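Local coordinates for periplasmic binding protein/LacI transcriptional regulator (Shewanella sp. ANA-3, PDB 5OCP) that binds L-arabinofuranose, in both its alpha and beta forms, as the periplasmic substrate-binding component of an arabinose ABC transporter, at residues Val87-Ile91 / Thr134-Ala139; Phe99-Ser105 / Gln265-Thr271; Asp127-Gly133 / Lys158-Thr164; Val237-Glu242 / Gly273-Gln278. All coordinates share one frame. Residues are numbered along the deposited sequence.

Contact 1: residues Val87-Ile91 / Thr134-Ala139. With AHR (alpha-L-arabinofuranose), chain I; FUB (beta-L-arabinofuranose), chain J.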
loop_
_atom_site.group_PDB
_atom_site.type_symbol
_atom_site.label_atom_id
_atom_site.label_comp_id
_atom_site.label_asym_id
_atom_site.label_seq_id
_atom_site.Cartn_x
_atom_site.Cartn_y
_atom_site.Cartn_z
ATOM N N VAL A 87 -8.184 7.638 3.915
ATOM C CA VAL A 87 -6.778 7.607 3.607
ATOM C C VAL A 87 -6.398 6.238 2.989
ATOM O O VAL A 87 -7.009 5.226 3.263
ATOM C CB VAL A 87 -5.874 7.827 4.811
ATOM C CG1 VAL A 87 -6.085 9.253 5.336
ATOM C CG2 VAL A 87 -6.122 6.812 5.912
ATOM N N ASP A 88 -5.407 6.294 2.134
ATOM C CA ASP A 88 -4.736 5.099 1.596
ATOM C C ASP A 88 -5.617 4.508 0.531
ATOM O O ASP A 88 -5.547 4.975 -0.629
ATOM C CB ASP A 88 -4.255 4.190 2.745
ATOM C CG ASP A 88 -3.920 2.757 2.272
ATOM O OD1 ASP A 88 -3.503 2.592 1.086
ATOM O OD2 ASP A 88 -4.137 1.773 3.058
ATOM N N ARG A 89 -6.489 3.569 0.852
ATOM C CA ARG A 89 -7.392 2.982 -0.132
ATOM C C ARG A 89 -8.627 3.864 -0.327
ATOM O O ARG A 89 -8.663 5.041 0.133
ATOM C CB ARG A 89 -7.716 1.530 0.203
ATOM C CG ARG A 89 -6.456 0.694 0.345
ATOM C CD ARG A 89 -6.773 -0.745 0.736
ATOM N NE ARG A 89 -5.500 -1.509 0.927
ATOM C CZ ARG A 89 -5.462 -2.743 1.446
ATOM N NH1 ARG A 89 -6.551 -3.368 1.859
ATOM N NH2 ARG A 89 -4.274 -3.335 1.672
ATOM N N ASN A 90 -9.543 3.353 -1.112
ATOM C CA ASN A 90 -10.727 4.163 -1.463
ATOM C C ASN A 90 -11.988 3.445 -1.030
ATOM O O ASN A 90 -12.057 2.240 -0.800
ATOM C CB ASN A 90 -10.802 4.450 -2.979
ATOM C CG ASN A 90 -11.630 5.693 -3.338
ATOM O OD1 ASN A 90 -12.011 6.475 -2.474
ATOM N ND2 ASN A 90 -11.982 5.808 -4.615
ATOM N N ILE A 91 -13.074 4.207 -1.022
ATOM C CA ILE A 91 -14.420 3.683 -0.795
ATOM C C ILE A 91 -15.238 3.959 -2.067
ATOM O O ILE A 91 -14.900 4.869 -2.830
ATOM C CB ILE A 91 -15.064 4.324 0.443
ATOM C CG1 ILE A 91 -15.294 5.807 0.227
ATOM C CG2 ILE A 91 -14.242 4.045 1.708
ATOM C CD1 ILE A 91 -16.055 6.522 1.348
ATOM N N THR A 134 -4.753 -8.081 -2.163
ATOM C CA THR A 134 -6.065 -8.617 -1.666
ATOM C C THR A 134 -7.190 -8.218 -2.551
ATOM O O THR A 134 -7.249 -7.101 -3.106
ATOM C CB THR A 134 -6.303 -8.225 -0.223
ATOM O OG1 THR A 134 -6.319 -6.835 -0.104
ATOM C CG2 THR A 134 -5.248 -8.635 0.629
ATOM N N VAL A 135 -8.091 -9.170 -2.718
ATOM C CA VAL A 135 -9.332 -8.933 -3.463
ATOM C C VAL A 135 -10.134 -7.786 -2.873
ATOM O O VAL A 135 -10.308 -7.663 -1.628
ATOM C CB VAL A 135 -10.194 -10.232 -3.582
ATOM C CG1 VAL A 135 -9.407 -11.284 -4.345
ATOM C CG2 VAL A 135 -10.664 -10.722 -2.222
ATOM N N GLY A 136 -10.573 -6.915 -3.767
ATOM C CA GLY A 136 -11.329 -5.741 -3.431
ATOM C C GLY A 136 -10.564 -4.548 -2.925
ATOM O O GLY A 136 -11.164 -3.517 -2.598
ATOM N N ALA A 137 -9.215 -4.659 -2.812
ATOM C CA ALA A 137 -8.413 -3.518 -2.291
ATOM C C ALA A 137 -8.133 -2.586 -3.427
ATOM O O ALA A 137 -7.629 -3.000 -4.463
ATOM C CB ALA A 137 -7.078 -3.992 -1.722
ATOM N N THR A 138 -8.377 -1.304 -3.185
ATOM C CA THR A 138 -8.108 -0.306 -4.226
ATOM C C THR A 138 -6.685 -0.423 -4.753
ATOM O O THR A 138 -6.447 -0.241 -5.925
ATOM C CB THR A 138 -8.348 1.116 -3.677
ATOM O OG1 THR A 138 -9.636 1.155 -3.057
ATOM C CG2 THR A 138 -8.228 2.120 -4.739
ATOM N N ALA A 139 -5.747 -0.647 -3.840
ATOM C CA ALA A 139 -4.329 -0.713 -4.209
ATOM C C ALA A 139 -4.042 -1.830 -5.234
ATOM O O ALA A 139 -3.276 -1.613 -6.185
ATOM C CB ALA A 139 -3.457 -0.853 -3.007
HETATM O O5 AHR I . -3.015 0.124 0.547
HETATM C C5 AHR I . -1.622 0.093 0.486
HETATM C C4 AHR I . -1.131 -1.337 0.357
HETATM O O4 AHR I . -1.659 -2.151 1.378
HETATM C C3 AHR I . 0.405 -1.423 0.423
HETATM O O3 AHR I . 0.919 -1.188 -0.847
HETATM C C2 AHR I . 0.554 -2.834 0.967
HETATM O O2 AHR I . 1.779 -3.134 1.569
HETATM C C1 AHR I . -0.553 -2.818 2.006
HETATM O O1 AHR I . -0.899 -4.075 2.292
HETATM O O5 FUB J . -3.013 0.124 0.546
HETATM C C5 FUB J . -1.621 0.087 0.490
HETATM C C4 FUB J . -1.131 -1.346 0.366
HETATM O O4 FUB J . -1.666 -2.171 1.372
HETATM C C3 FUB J . 0.401 -1.437 0.438
HETATM O O3 FUB J . 0.915 -1.183 -0.832
HETATM C C2 FUB J . 0.563 -2.876 0.915
HETATM O O2 FUB J . 1.785 -3.141 1.563
HETATM C C1 FUB J . -0.686 -3.156 1.750
HETATM O O1 FUB J . -0.372 -2.901 3.030
HETATM O O HOH W 1 -5.403 -5.831 2.626
#
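Arg89 lies extended over the start of helix 138-151, its guanidinium placing one face against the methyl of Ala137 (Arg89 NH1 to Ala137 CB, 3.7 Å). With chi1 m and chi2 to chi4 all near 180°, the side chain reaches past Ala139 to the sugar. There Arg89 NE donates to O5 of arabinofuranose at 3.0 Å (164° at the hydrogen) and Arg89 NH2 to the ring oxygen O4 at 2.9 Å (167°). The alpha and beta anomers, modelled at nearly the same place, receive these bonds with equal geometry. Both oxygens lie close to the guanidinium plane, so the edge binds sugar while a face packs on alanine. Asp88 OD1 stands 2.6 Å from O5 of either anomer, and its OD2 forms a salt bridge with Arg15. In a periplasmic binding protein of this two-domain fold the ligand sits in the cleft between the lobes; here the loop after strand 84-87 of one lobe meets the turn leading into a helix of the other. Ala137 is the N-cap residue and closes a type II turn from Thr134, with Ala137 N to Thr134 O at 3.1 Å. Asn90 N donates to Thr138 OG1 at 2.9 Å (148°), and that hydroxyl also pairs with Glu67. Water 1 accepts from Arg89 NH1 at 2.8 Å and donates to Thr134 OG1 at 3.0 Å.

Contact 2: residues Phe99-Ser105 / Gln265-Thr271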
loop_
_atom_site.group_PDB
_atom_site.type_symbol
_atom_site.label_atom_id
_atom_site.label_comp_id
_atom_site.label_asym_id
_atom_site.label_seq_id
_atom_site.Cartn_x
_atom_site.Cartn_y
_atom_site.Cartn_z
ATOM N N PHE A 99 -17.909 12.145 3.071
ATOM C CA PHE A 99 -16.591 12.301 3.573
ATOM C C PHE A 99 -16.077 13.736 3.285
ATOM O O PHE A 99 -16.577 14.454 2.373
ATOM C CB PHE A 99 -15.694 11.163 3.033
ATOM C CG PHE A 99 -15.459 11.228 1.564
ATOM C CD1 PHE A 99 -14.393 11.975 1.057
ATOM C CD2 PHE A 99 -16.303 10.539 0.700
ATOM C CE1 PHE A 99 -14.202 12.049 -0.301
ATOM C CE2 PHE A 99 -16.164 10.650 -0.666
ATOM C CZ PHE A 99 -15.087 11.423 -1.166
ATOM N N LEU A 100 -15.133 14.164 4.058
ATOM C CA LEU A 100 -14.533 15.433 3.958
ATOM C C LEU A 100 -13.563 15.407 2.768
ATOM O O LEU A 100 -13.645 16.238 1.908
ATOM C CB LEU A 100 -13.840 15.788 5.269
ATOM C CG LEU A 100 -13.027 17.038 5.332
ATOM C CD1 LEU A 100 -13.826 18.316 4.945
ATOM C CD2 LEU A 100 -12.367 17.273 6.636
ATOM N N THR A 101 -12.658 14.434 2.752
ATOM C CA THR A 101 -11.689 14.315 1.669
ATOM C C THR A 101 -10.905 13.010 1.750
ATOM O O THR A 101 -11.001 12.276 2.733
ATOM C CB THR A 101 -10.700 15.496 1.668
ATOM O OG1 THR A 101 -9.922 15.470 0.463
ATOM C CG2 THR A 101 -9.771 15.414 2.868
ATOM N N ARG A 102 -10.130 12.729 0.707
ATOM C CA ARG A 102 -9.325 11.515 0.654
ATOM C C ARG A 102 -7.859 11.841 0.385
ATOM O O ARG A 102 -7.536 12.556 -0.563
ATOM C CB ARG A 102 -9.858 10.566 -0.422
ATOM C CG ARG A 102 -8.913 9.427 -0.768
ATOM C CD ARG A 102 -9.633 8.323 -1.526
ATOM N NE ARG A 102 -8.780 7.155 -1.730
ATOM C CZ ARG A 102 -8.159 6.875 -2.871
ATOM N NH1 ARG A 102 -8.293 7.680 -3.917
ATOM N NH2 ARG A 102 -7.403 5.790 -2.968
ATOM N N ILE A 103 -6.978 11.311 1.226
ATOM C CA ILE A 103 -5.550 11.543 1.086
ATOM C C ILE A 103 -4.962 10.239 0.579
ATOM O O ILE A 103 -5.085 9.243 1.242
ATOM C CB ILE A 103 -4.878 11.891 2.393
ATOM C CG1 ILE A 103 -5.621 12.987 3.152
ATOM C CG2 ILE A 103 -3.409 12.211 2.146
ATOM C CD1 ILE A 103 -5.999 14.238 2.335
ATOM N N ALA A 104 -4.394 10.219 -0.640
ATOM C CA ALA A 104 -3.972 8.964 -1.196
ATOM C C ALA A 104 -2.871 9.191 -2.244
ATOM O O ALA A 104 -2.775 10.273 -2.810
ATOM C CB ALA A 104 -5.143 8.214 -1.780
ATOM N N SER A 105 -2.111 8.158 -2.535
ATOM C CA SER A 105 -1.327 8.136 -3.765
ATOM C C SER A 105 -2.203 7.672 -4.908
ATOM O O SER A 105 -3.375 7.247 -4.726
ATOM C CB SER A 105 -0.113 7.196 -3.611
ATOM O OG SER A 105 -0.660 5.874 -3.426
ATOM N N GLN A 265 -12.793 22.687 0.239
ATOM C CA GLN A 265 -11.958 21.488 0.421
ATOM C C GLN A 265 -12.133 20.492 -0.716
ATOM O O GLN A 265 -13.199 19.938 -0.902
ATOM C CB GLN A 265 -12.327 20.778 1.719
ATOM C CG GLN A 265 -11.550 19.512 1.981
ATOM C CD GLN A 265 -10.076 19.728 2.208
ATOM O OE1 GLN A 265 -9.656 20.420 3.155
ATOM N NE2 GLN A 265 -9.245 19.088 1.357
ATOM N N ALA A 266 -11.057 20.247 -1.442
ATOM C CA ALA A 266 -11.080 19.239 -2.478
ATOM C C ALA A 266 -11.303 17.870 -1.888
ATOM O O ALA A 266 -10.845 17.622 -0.784
ATOM C CB ALA A 266 -9.784 19.244 -3.241
ATOM N N LYS A 267 -11.897 16.994 -2.683
ATOM C CA LYS A 267 -12.306 15.660 -2.279
ATOM C C LYS A 267 -11.195 14.646 -2.408
ATOM O O LYS A 267 -11.263 13.583 -1.785
ATOM C CB LYS A 267 -13.529 15.170 -3.051
ATOM C CG LYS A 267 -14.746 16.039 -2.747
ATOM C CD LYS A 267 -15.224 15.763 -1.355
ATOM C CE LYS A 267 -16.591 16.383 -1.097
ATOM N NZ LYS A 267 -17.016 16.212 0.335
ATOM N N LEU A 268 -10.171 14.970 -3.162
ATOM C CA LEU A 268 -8.937 14.121 -3.248
ATOM C C LEU A 268 -7.717 14.938 -3.294
ATOM O O LEU A 268 -7.656 15.879 -4.116
ATOM C CB LEU A 268 -9.017 13.247 -4.554
ATOM C CG LEU A 268 -7.803 12.371 -4.866
ATOM C CD1 LEU A 268 -7.601 11.329 -3.759
ATOM C CD2 LEU A 268 -8.011 11.661 -6.214
ATOM N N ILE A 269 -6.715 14.641 -2.422
ATOM C CA ILE A 269 -5.456 15.323 -2.346
ATOM C C ILE A 269 -4.435 14.148 -2.539
ATOM O O ILE A 269 -4.442 13.158 -1.762
ATOM C CB ILE A 269 -5.236 15.899 -0.948
ATOM C CG1 ILE A 269 -6.336 16.900 -0.549
ATOM C CG2 ILE A 269 -3.869 16.441 -0.842
ATOM C CD1 ILE A 269 -6.428 18.012 -1.488
ATOM N N SER A 270 -3.629 14.208 -3.583
ATOM C CA SER A 270 -2.839 13.063 -3.937
ATOM C C SER A 270 -1.438 13.429 -4.385
ATOM O O SER A 270 -1.270 14.349 -5.159
ATOM C CB SER A 270 -3.597 12.329 -5.030
ATOM O OG SER A 270 -2.909 11.160 -5.495
ATOM N N THR A 271 -0.443 12.587 -4.010
ATOM C CA THR A 271 0.916 12.701 -4.529
ATOM C C THR A 271 1.438 11.256 -4.585
ATOM O O THR A 271 1.069 10.477 -3.682
ATOM C CB THR A 271 1.869 13.494 -3.593
ATOM O OG1 THR A 271 1.431 14.859 -3.530
ATOM C CG2 THR A 271 3.275 13.509 -4.085
HETATM O O HOH W 2 -15.089 18.361 1.352
HETATM O O HOH W 3 -5.039 9.502 -6.469
#
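Main-chain hydrogen bonds define this as a parallel strand pair: Arg102 N to Lys267 O at 2.9 Å, Ile269 N to Arg102 O at 2.9 Å and Ala104 N to Ile269 O at 3.1 Å. The segment axes diverge by only 15° at a closest approach of 4.8 Å, and Arg102 pairs with Leu268, Ile103 with Ile269. A weak bond, Thr271 N to Ala104 O at 3.5 Å, extends the pattern. Side chains add polar links to the backbone at both ends. Lys267 NZ donates to Phe99 O and Thr101 OG1 to Ala266 O, each at 2.7 Å, while Ser270 OG reaches Ala104 O at 2.8 Å. Water 2 joins Leu100 O (2.6 Å) to Lys267 NZ (3.1 Å). Apolar contact falls on both faces: Ile103 CD1 meets Ile269 CB at 3.8 Å on one, and Ala104 CB approaches Leu268 CD1 at 4.4 Å on the other. Strand 268-270 is one of the two edge strands of the six-stranded parallel sheet, and strand 101-104 is its inner neighbour, bonded in turn to strand 84-87 through Thr101 and Ile103 with Ile86. Helix 248-259 packs against the pair through Pro250 on Ile103 and Ala254 on Thr101 and Gln265.

Contact 3: residues Asp127-Gly133 / Lys158-Thr164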
loop_
_atom_site.group_PDB
_atom_site.type_symbol
_atom_site.label_atom_id
_atom_site.label_comp_id
_atom_site.label_asym_id
_atom_site.label_seq_id
_atom_site.Cartn_x
_atom_site.Cartn_y
_atom_site.Cartn_z
ATOM N N ASP A 127 8.039 -12.156 -20.284
ATOM C CA ASP A 127 6.933 -12.900 -19.681
ATOM C C ASP A 127 6.912 -12.682 -18.191
ATOM O O ASP A 127 7.877 -12.983 -17.487
ATOM C CB ASP A 127 7.051 -14.380 -19.922
ATOM C CG ASP A 127 6.588 -14.808 -21.347
ATOM O OD1 ASP A 127 6.050 -13.988 -22.138
ATOM O OD2 ASP A 127 6.838 -15.999 -21.669
ATOM N N ILE A 128 5.761 -12.307 -17.699
ATOM C CA ILE A 128 5.664 -11.792 -16.334
ATOM C C ILE A 128 4.738 -12.663 -15.484
ATOM O O ILE A 128 3.636 -13.008 -15.955
ATOM C CB ILE A 128 5.011 -10.368 -16.405
ATOM C CG1 ILE A 128 5.890 -9.402 -17.250
ATOM C CG2 ILE A 128 4.755 -9.771 -14.997
ATOM C CD1 ILE A 128 5.136 -8.291 -17.885
ATOM N N ALA A 129 5.112 -12.856 -14.242
ATOM C CA ALA A 129 4.215 -13.446 -13.239
ATOM C C ALA A 129 3.755 -12.351 -12.290
ATOM O O ALA A 129 4.656 -11.638 -11.712
ATOM C CB ALA A 129 4.939 -14.504 -12.455
ATOM N N GLU A 130 2.450 -12.257 -12.103
ATOM C CA GLU A 130 1.854 -11.243 -11.234
ATOM C C GLU A 130 1.416 -11.817 -9.905
ATOM O O GLU A 130 0.572 -12.751 -9.858
ATOM C CB GLU A 130 0.648 -10.627 -11.956
ATOM C CG GLU A 130 -0.070 -9.554 -11.137
ATOM C CD GLU A 130 -1.274 -8.983 -11.864
ATOM O OE1 GLU A 130 -1.792 -9.671 -12.757
ATOM O OE2 GLU A 130 -1.754 -7.866 -11.520
ATOM N N LEU A 131 1.918 -11.219 -8.802
ATOM C CA LEU A 131 1.429 -11.519 -7.465
ATOM C C LEU A 131 0.501 -10.398 -7.071
ATOM O O LEU A 131 0.919 -9.269 -6.797
ATOM C CB LEU A 131 2.553 -11.645 -6.441
ATOM C CG LEU A 131 3.539 -12.738 -6.685
ATOM C CD1 LEU A 131 4.757 -12.667 -5.761
ATOM C CD2 LEU A 131 2.788 -14.046 -6.505
ATOM N N GLN A 132 -0.812 -10.692 -7.059
ATOM C CA GLN A 132 -1.794 -9.682 -6.760
ATOM C C GLN A 132 -1.997 -9.448 -5.261
ATOM O O GLN A 132 -1.845 -10.296 -4.431
ATOM C CB GLN A 132 -3.132 -10.062 -7.400
ATOM C CG GLN A 132 -3.102 -10.415 -8.876
ATOM C CD GLN A 132 -4.373 -11.194 -9.258
ATOM O OE1 GLN A 132 -4.522 -12.381 -8.977
ATOM N NE2 GLN A 132 -5.248 -10.542 -9.875
ATOM N N GLY A 133 -2.438 -8.226 -4.925
ATOM C CA GLY A 133 -2.841 -7.909 -3.596
ATOM C C GLY A 133 -4.209 -8.517 -3.272
ATOM O O GLY A 133 -4.769 -9.274 -4.048
ATOM N N LYS A 158 3.813 -9.948 -21.712
ATOM C CA LYS A 158 2.562 -10.541 -21.326
ATOM C C LYS A 158 2.640 -11.081 -19.904
ATOM O O LYS A 158 3.653 -11.638 -19.484
ATOM C CB LYS A 158 2.340 -11.737 -22.282
ATOM C CG LYS A 158 1.072 -12.461 -22.027
ATOM C CD LYS A 158 0.843 -13.518 -23.123
ATOM C CE LYS A 158 -0.653 -13.789 -23.324
ATOM N NZ LYS A 158 -1.380 -13.888 -22.038
ATOM N N ILE A 159 1.531 -10.998 -19.207
ATOM C CA ILE A 159 1.367 -11.615 -17.951
ATOM C C ILE A 159 0.907 -13.050 -18.157
ATOM O O ILE A 159 -0.208 -13.261 -18.683
ATOM C CB ILE A 159 0.402 -10.849 -17.028
ATOM C CG1 ILE A 159 1.017 -9.465 -16.675
ATOM C CG2 ILE A 159 0.167 -11.628 -15.784
ATOM C CD1 ILE A 159 0.053 -8.508 -15.914
ATOM N N VAL A 160 1.776 -13.969 -17.771
ATOM C CA VAL A 160 1.537 -15.398 -18.028
ATOM C C VAL A 160 0.984 -16.107 -16.864
ATOM O O VAL A 160 0.429 -17.190 -17.054
ATOM C CB VAL A 160 2.762 -16.127 -18.636
ATOM C CG1 VAL A 160 3.170 -15.461 -19.933
ATOM C CG2 VAL A 160 3.934 -16.224 -17.674
ATOM N N ARG A 161 1.076 -15.554 -15.650
ATOM C CA ARG A 161 0.575 -16.228 -14.413
ATOM C C ARG A 161 0.075 -15.060 -13.570
ATOM O O ARG A 161 0.765 -14.023 -13.549
ATOM C CB ARG A 161 1.703 -16.858 -13.509
ATOM C CG ARG A 161 2.690 -17.798 -14.156
ATOM C CD ARG A 161 2.099 -19.153 -14.103
ATOM N NE ARG A 161 2.511 -20.047 -15.173
ATOM C CZ ARG A 161 1.792 -21.107 -15.534
ATOM N NH1 ARG A 161 0.647 -21.377 -14.904
ATOM N NH2 ARG A 161 2.209 -21.907 -16.523
ATOM N N SER A 162 -1.061 -15.236 -12.869
ATOM C CA SER A 162 -1.580 -14.160 -12.027
ATOM C C SER A 162 -2.430 -14.762 -10.917
ATOM O O SER A 162 -3.266 -15.574 -11.213
ATOM C CB SER A 162 -2.312 -13.142 -12.869
ATOM O OG SER A 162 -2.819 -12.133 -12.070
ATOM N N GLN A 163 -2.113 -14.442 -9.648
ATOM C CA GLN A 163 -2.834 -14.995 -8.513
ATOM C C GLN A 163 -2.624 -14.089 -7.327
ATOM O O GLN A 163 -1.538 -13.429 -7.184
ATOM C CB GLN A 163 -2.337 -16.417 -8.257
ATOM C CG GLN A 163 -3.040 -17.172 -7.140
ATOM C CD GLN A 163 -2.515 -18.599 -6.978
ATOM O OE1 GLN A 163 -1.822 -19.145 -7.853
ATOM N NE2 GLN A 163 -2.835 -19.200 -5.862
ATOM N N THR A 164 -3.599 -14.079 -6.422
ATOM C CA THR A 164 -3.391 -13.252 -5.206
ATOM C C THR A 164 -2.411 -13.876 -4.225
ATOM O O THR A 164 -2.439 -15.095 -3.922
ATOM C CB THR A 164 -4.715 -12.886 -4.505
ATOM O OG1 THR A 164 -4.426 -12.005 -3.369
ATOM C CG2 THR A 164 -5.417 -14.148 -3.939
#
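Glu130 has the most telling side chain here: with chi1 and chi2 both t it runs straight out from the sheet, bringing OE1 to 2.8 Å from Ser162 OG, which donates the hydrogen bond. The serine is also t at chi1, while Glu130 OE2 turns to His194. Ile128 and Ile159, both m at chi1, lie on this same face and touch through Ile128 CB and Ile159 CG1 at 4.1 Å, under Phe147 of helix 138-151. Thr164, t at chi1, directs OG1 to Gly133 O at 2.8 Å. On the other face Ala129 CB meets Arg161 CB at 4.1 Å; the arginine bends away through chi2 of -87° and bonds Gln183. These are the two strands of a right-handed beta-alpha-beta unit, with helix 138-151 as the connection. Their segment axes cross at -43°, and a beta bulge at Val160, whose psi is -17°, shifts the register by one between Ile128 and Ala129. Backbone bonds persist on both sides of it, from Val160 N to Ile128 O and from Glu130 N to Arg161 O, each 2.8 Å. The chemistry implies an edge pairing held chiefly by main-chain bonds, with a buried carboxylate satisfied by a serine on edge strand 157-164 and a histidine beyond.

Contact 4: residues Val237-Glu242 / Gly273-Gln278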
loop_
_atom_site.group_PDB
_atom_site.type_symbol
_atom_site.label_atom_id
_atom_site.label_comp_id
_atom_site.label_asym_id
_atom_site.label_seq_id
_atom_site.Cartn_x
_atom_site.Cartn_y
_atom_site.Cartn_z
ATOM N N VAL A 237 16.460 -8.025 -5.671
ATOM C CA VAL A 237 15.260 -7.441 -6.349
ATOM C C VAL A 237 15.671 -6.189 -7.124
ATOM O O VAL A 237 16.794 -5.718 -6.963
ATOM C CB VAL A 237 14.197 -7.074 -5.310
ATOM C CG1 VAL A 237 13.733 -8.294 -4.550
ATOM C CG2 VAL A 237 14.666 -5.975 -4.390
ATOM N N ASN A 238 14.805 -5.694 -7.996
ATOM C CA ASN A 238 15.255 -4.694 -8.957
ATOM C C ASN A 238 14.730 -3.301 -8.765
ATOM O O ASN A 238 15.506 -2.374 -8.881
ATOM C CB ASN A 238 14.973 -5.141 -10.313
ATOM C CG ASN A 238 15.696 -6.451 -10.618
ATOM O OD1 ASN A 238 15.167 -7.534 -10.361
ATOM N ND2 ASN A 238 16.962 -6.347 -11.082
ATOM N N ALA A 239 13.424 -3.170 -8.526
ATOM C CA ALA A 239 12.750 -1.807 -8.571
ATOM C C ALA A 239 11.518 -1.793 -7.730
ATOM O O ALA A 239 10.834 -2.815 -7.582
ATOM C CB ALA A 239 12.424 -1.333 -9.979
ATOM N N THR A 240 11.234 -0.643 -7.094
ATOM C CA THR A 240 9.987 -0.443 -6.394
ATOM C C THR A 240 9.581 1.002 -6.489
ATOM O O THR A 240 10.409 1.865 -6.749
ATOM C CB THR A 240 10.092 -0.901 -4.935
ATOM O OG1 THR A 240 8.829 -0.862 -4.284
ATOM C CG2 THR A 240 11.054 -0.007 -4.137
ATOM N N VAL A 241 8.303 1.275 -6.326
ATOM C CA VAL A 241 7.809 2.645 -6.225
ATOM C C VAL A 241 7.582 2.942 -4.791
ATOM O O VAL A 241 6.945 2.198 -4.001
ATOM C CB VAL A 241 6.482 2.813 -7.014
ATOM C CG1 VAL A 241 5.903 4.216 -6.805
ATOM C CG2 VAL A 241 6.678 2.405 -8.458
ATOM N N GLU A 242 8.084 4.068 -4.323
ATOM C CA GLU A 242 7.929 4.443 -2.936
ATOM C C GLU A 242 6.520 4.850 -2.617
ATOM O O GLU A 242 5.929 5.587 -3.382
ATOM C CB GLU A 242 8.867 5.645 -2.645
ATOM C CG GLU A 242 8.846 6.093 -1.229
ATOM C CD GLU A 242 9.876 7.180 -0.874
ATOM O OE1 GLU A 242 10.150 7.266 0.291
ATOM O OE2 GLU A 242 10.433 7.908 -1.709
ATOM N N GLY A 273 4.775 8.505 -5.348
ATOM C CA GLY A 273 6.201 8.375 -5.255
ATOM C C GLY A 273 6.893 8.040 -6.566
ATOM O O GLY A 273 6.299 7.708 -7.615
ATOM N N ASP A 274 8.220 7.959 -6.413
ATOM C CA ASP A 274 9.151 7.702 -7.525
ATOM C C ASP A 274 9.606 6.224 -7.529
ATOM O O ASP A 274 9.449 5.521 -6.552
ATOM C CB ASP A 274 10.403 8.563 -7.435
ATOM C CG ASP A 274 10.170 10.013 -7.820
ATOM O OD1 ASP A 274 9.100 10.343 -8.416
ATOM O OD2 ASP A 274 11.074 10.827 -7.453
ATOM N N VAL A 275 10.105 5.795 -8.704
ATOM C CA VAL A 275 10.734 4.474 -8.878
ATOM C C VAL A 275 12.186 4.517 -8.343
ATOM O O VAL A 275 12.977 5.398 -8.762
ATOM C CB VAL A 275 10.778 4.125 -10.356
ATOM C CG1 VAL A 275 11.412 2.799 -10.522
ATOM C CG2 VAL A 275 9.408 4.037 -10.955
ATOM N N PHE A 276 12.498 3.565 -7.460
ATOM C CA PHE A 276 13.831 3.383 -6.929
ATOM C C PHE A 276 14.329 2.048 -7.421
ATOM O O PHE A 276 13.532 1.077 -7.546
ATOM C CB PHE A 276 13.823 3.448 -5.463
ATOM C CG PHE A 276 13.570 4.846 -4.923
ATOM C CD1 PHE A 276 12.302 5.359 -4.840
ATOM C CD2 PHE A 276 14.586 5.661 -4.641
ATOM C CE1 PHE A 276 12.066 6.649 -4.375
ATOM C CE2 PHE A 276 14.380 6.976 -4.157
ATOM C CZ PHE A 276 13.117 7.452 -4.058
ATOM N N THR A 277 15.630 1.987 -7.727
ATOM C CA THR A 277 16.196 0.741 -8.282
ATOM C C THR A 277 17.543 0.440 -7.592
ATOM O O THR A 277 17.987 1.143 -6.695
ATOM C CB THR A 277 16.444 0.898 -9.773
ATOM O OG1 THR A 277 17.631 1.706 -9.995
ATOM C CG2 THR A 277 15.199 1.480 -10.550
ATOM N N GLN A 278 18.201 -0.592 -8.067
ATOM C CA GLN A 278 19.539 -0.966 -7.531
ATOM C C GLN A 278 20.539 0.173 -7.677
ATOM O O GLN A 278 21.447 0.224 -6.857
ATOM C CB GLN A 278 20.075 -2.218 -8.297
ATOM C CG GLN A 278 19.293 -3.524 -7.988
ATOM C CD GLN A 278 19.842 -4.746 -8.708
ATOM O OE1 GLN A 278 20.833 -4.654 -9.416
ATOM N NE2 GLN A 278 19.242 -5.874 -8.512
HETATM O O HOH W 4 3.363 6.329 -4.162
HETATM O O HOH W 5 9.370 8.932 -3.937
#
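The reciprocal pair of backbone hydrogen bonds between Thr240 and Phe276 is the centre of the pairing: Phe276 N to Thr240 O measures 2.8 Å (175°) and Thr240 N to Phe276 O 2.9 Å (159°). They mark the hydrogen-bonded pair of an antiparallel edge, where strand 275-277 closes an otherwise parallel sheet of the Rossmann-like second lobe; the segment axes lie at 144°. Glu242 N to Asp274 O (3.0 Å) and Gln278 NE2 to Val237 O (2.9 Å) extend it in both directions. Glu242 forms a salt bridge with Arg288, and Thr277 OG1 caps Glu279 N at the start of helix 278-296. Beyond the polar core, Ala239 and Val241 share a face with Val275 and Thr277, Val241 CG2 lying 4.0 Å from Val275 CG2, and helix 107-121 packs there through Ile114 and Trp117. On the other face the Phe276 ring meets Phe229 edge-to-face. Water 4 donates to Glu242 O at 2.8 Å and accepts from Gly273 N at 2.9 Å.

Overall arrangement
The four contacts sample both lobes and the cleft between them. Contact 2 lies at the edge of the parallel sheet; contacts 3 and 4, with centres about 19 Å apart, occupy opposite edges of the mixed sheet. Contact 1 spans the lobes and carries Asp88, Arg89 and Ala139 of the arabinofuranose pocket. It touches contact 2 directly, Arg89 O lying 2.8 Å from Arg102 NE, a probable hydrogen bond, and its segment Thr134-Ala139 continues directly from Asp127-Gly133 of contact 3, so that the two contacts interleave along the chain. Contacts 2 and 3 are far apart, about 30 Å between centres, on opposite sides of the chain's centre. Between Thr271 and Gly273 the chain passes from contact 2 to contact 4, linking the two sheets.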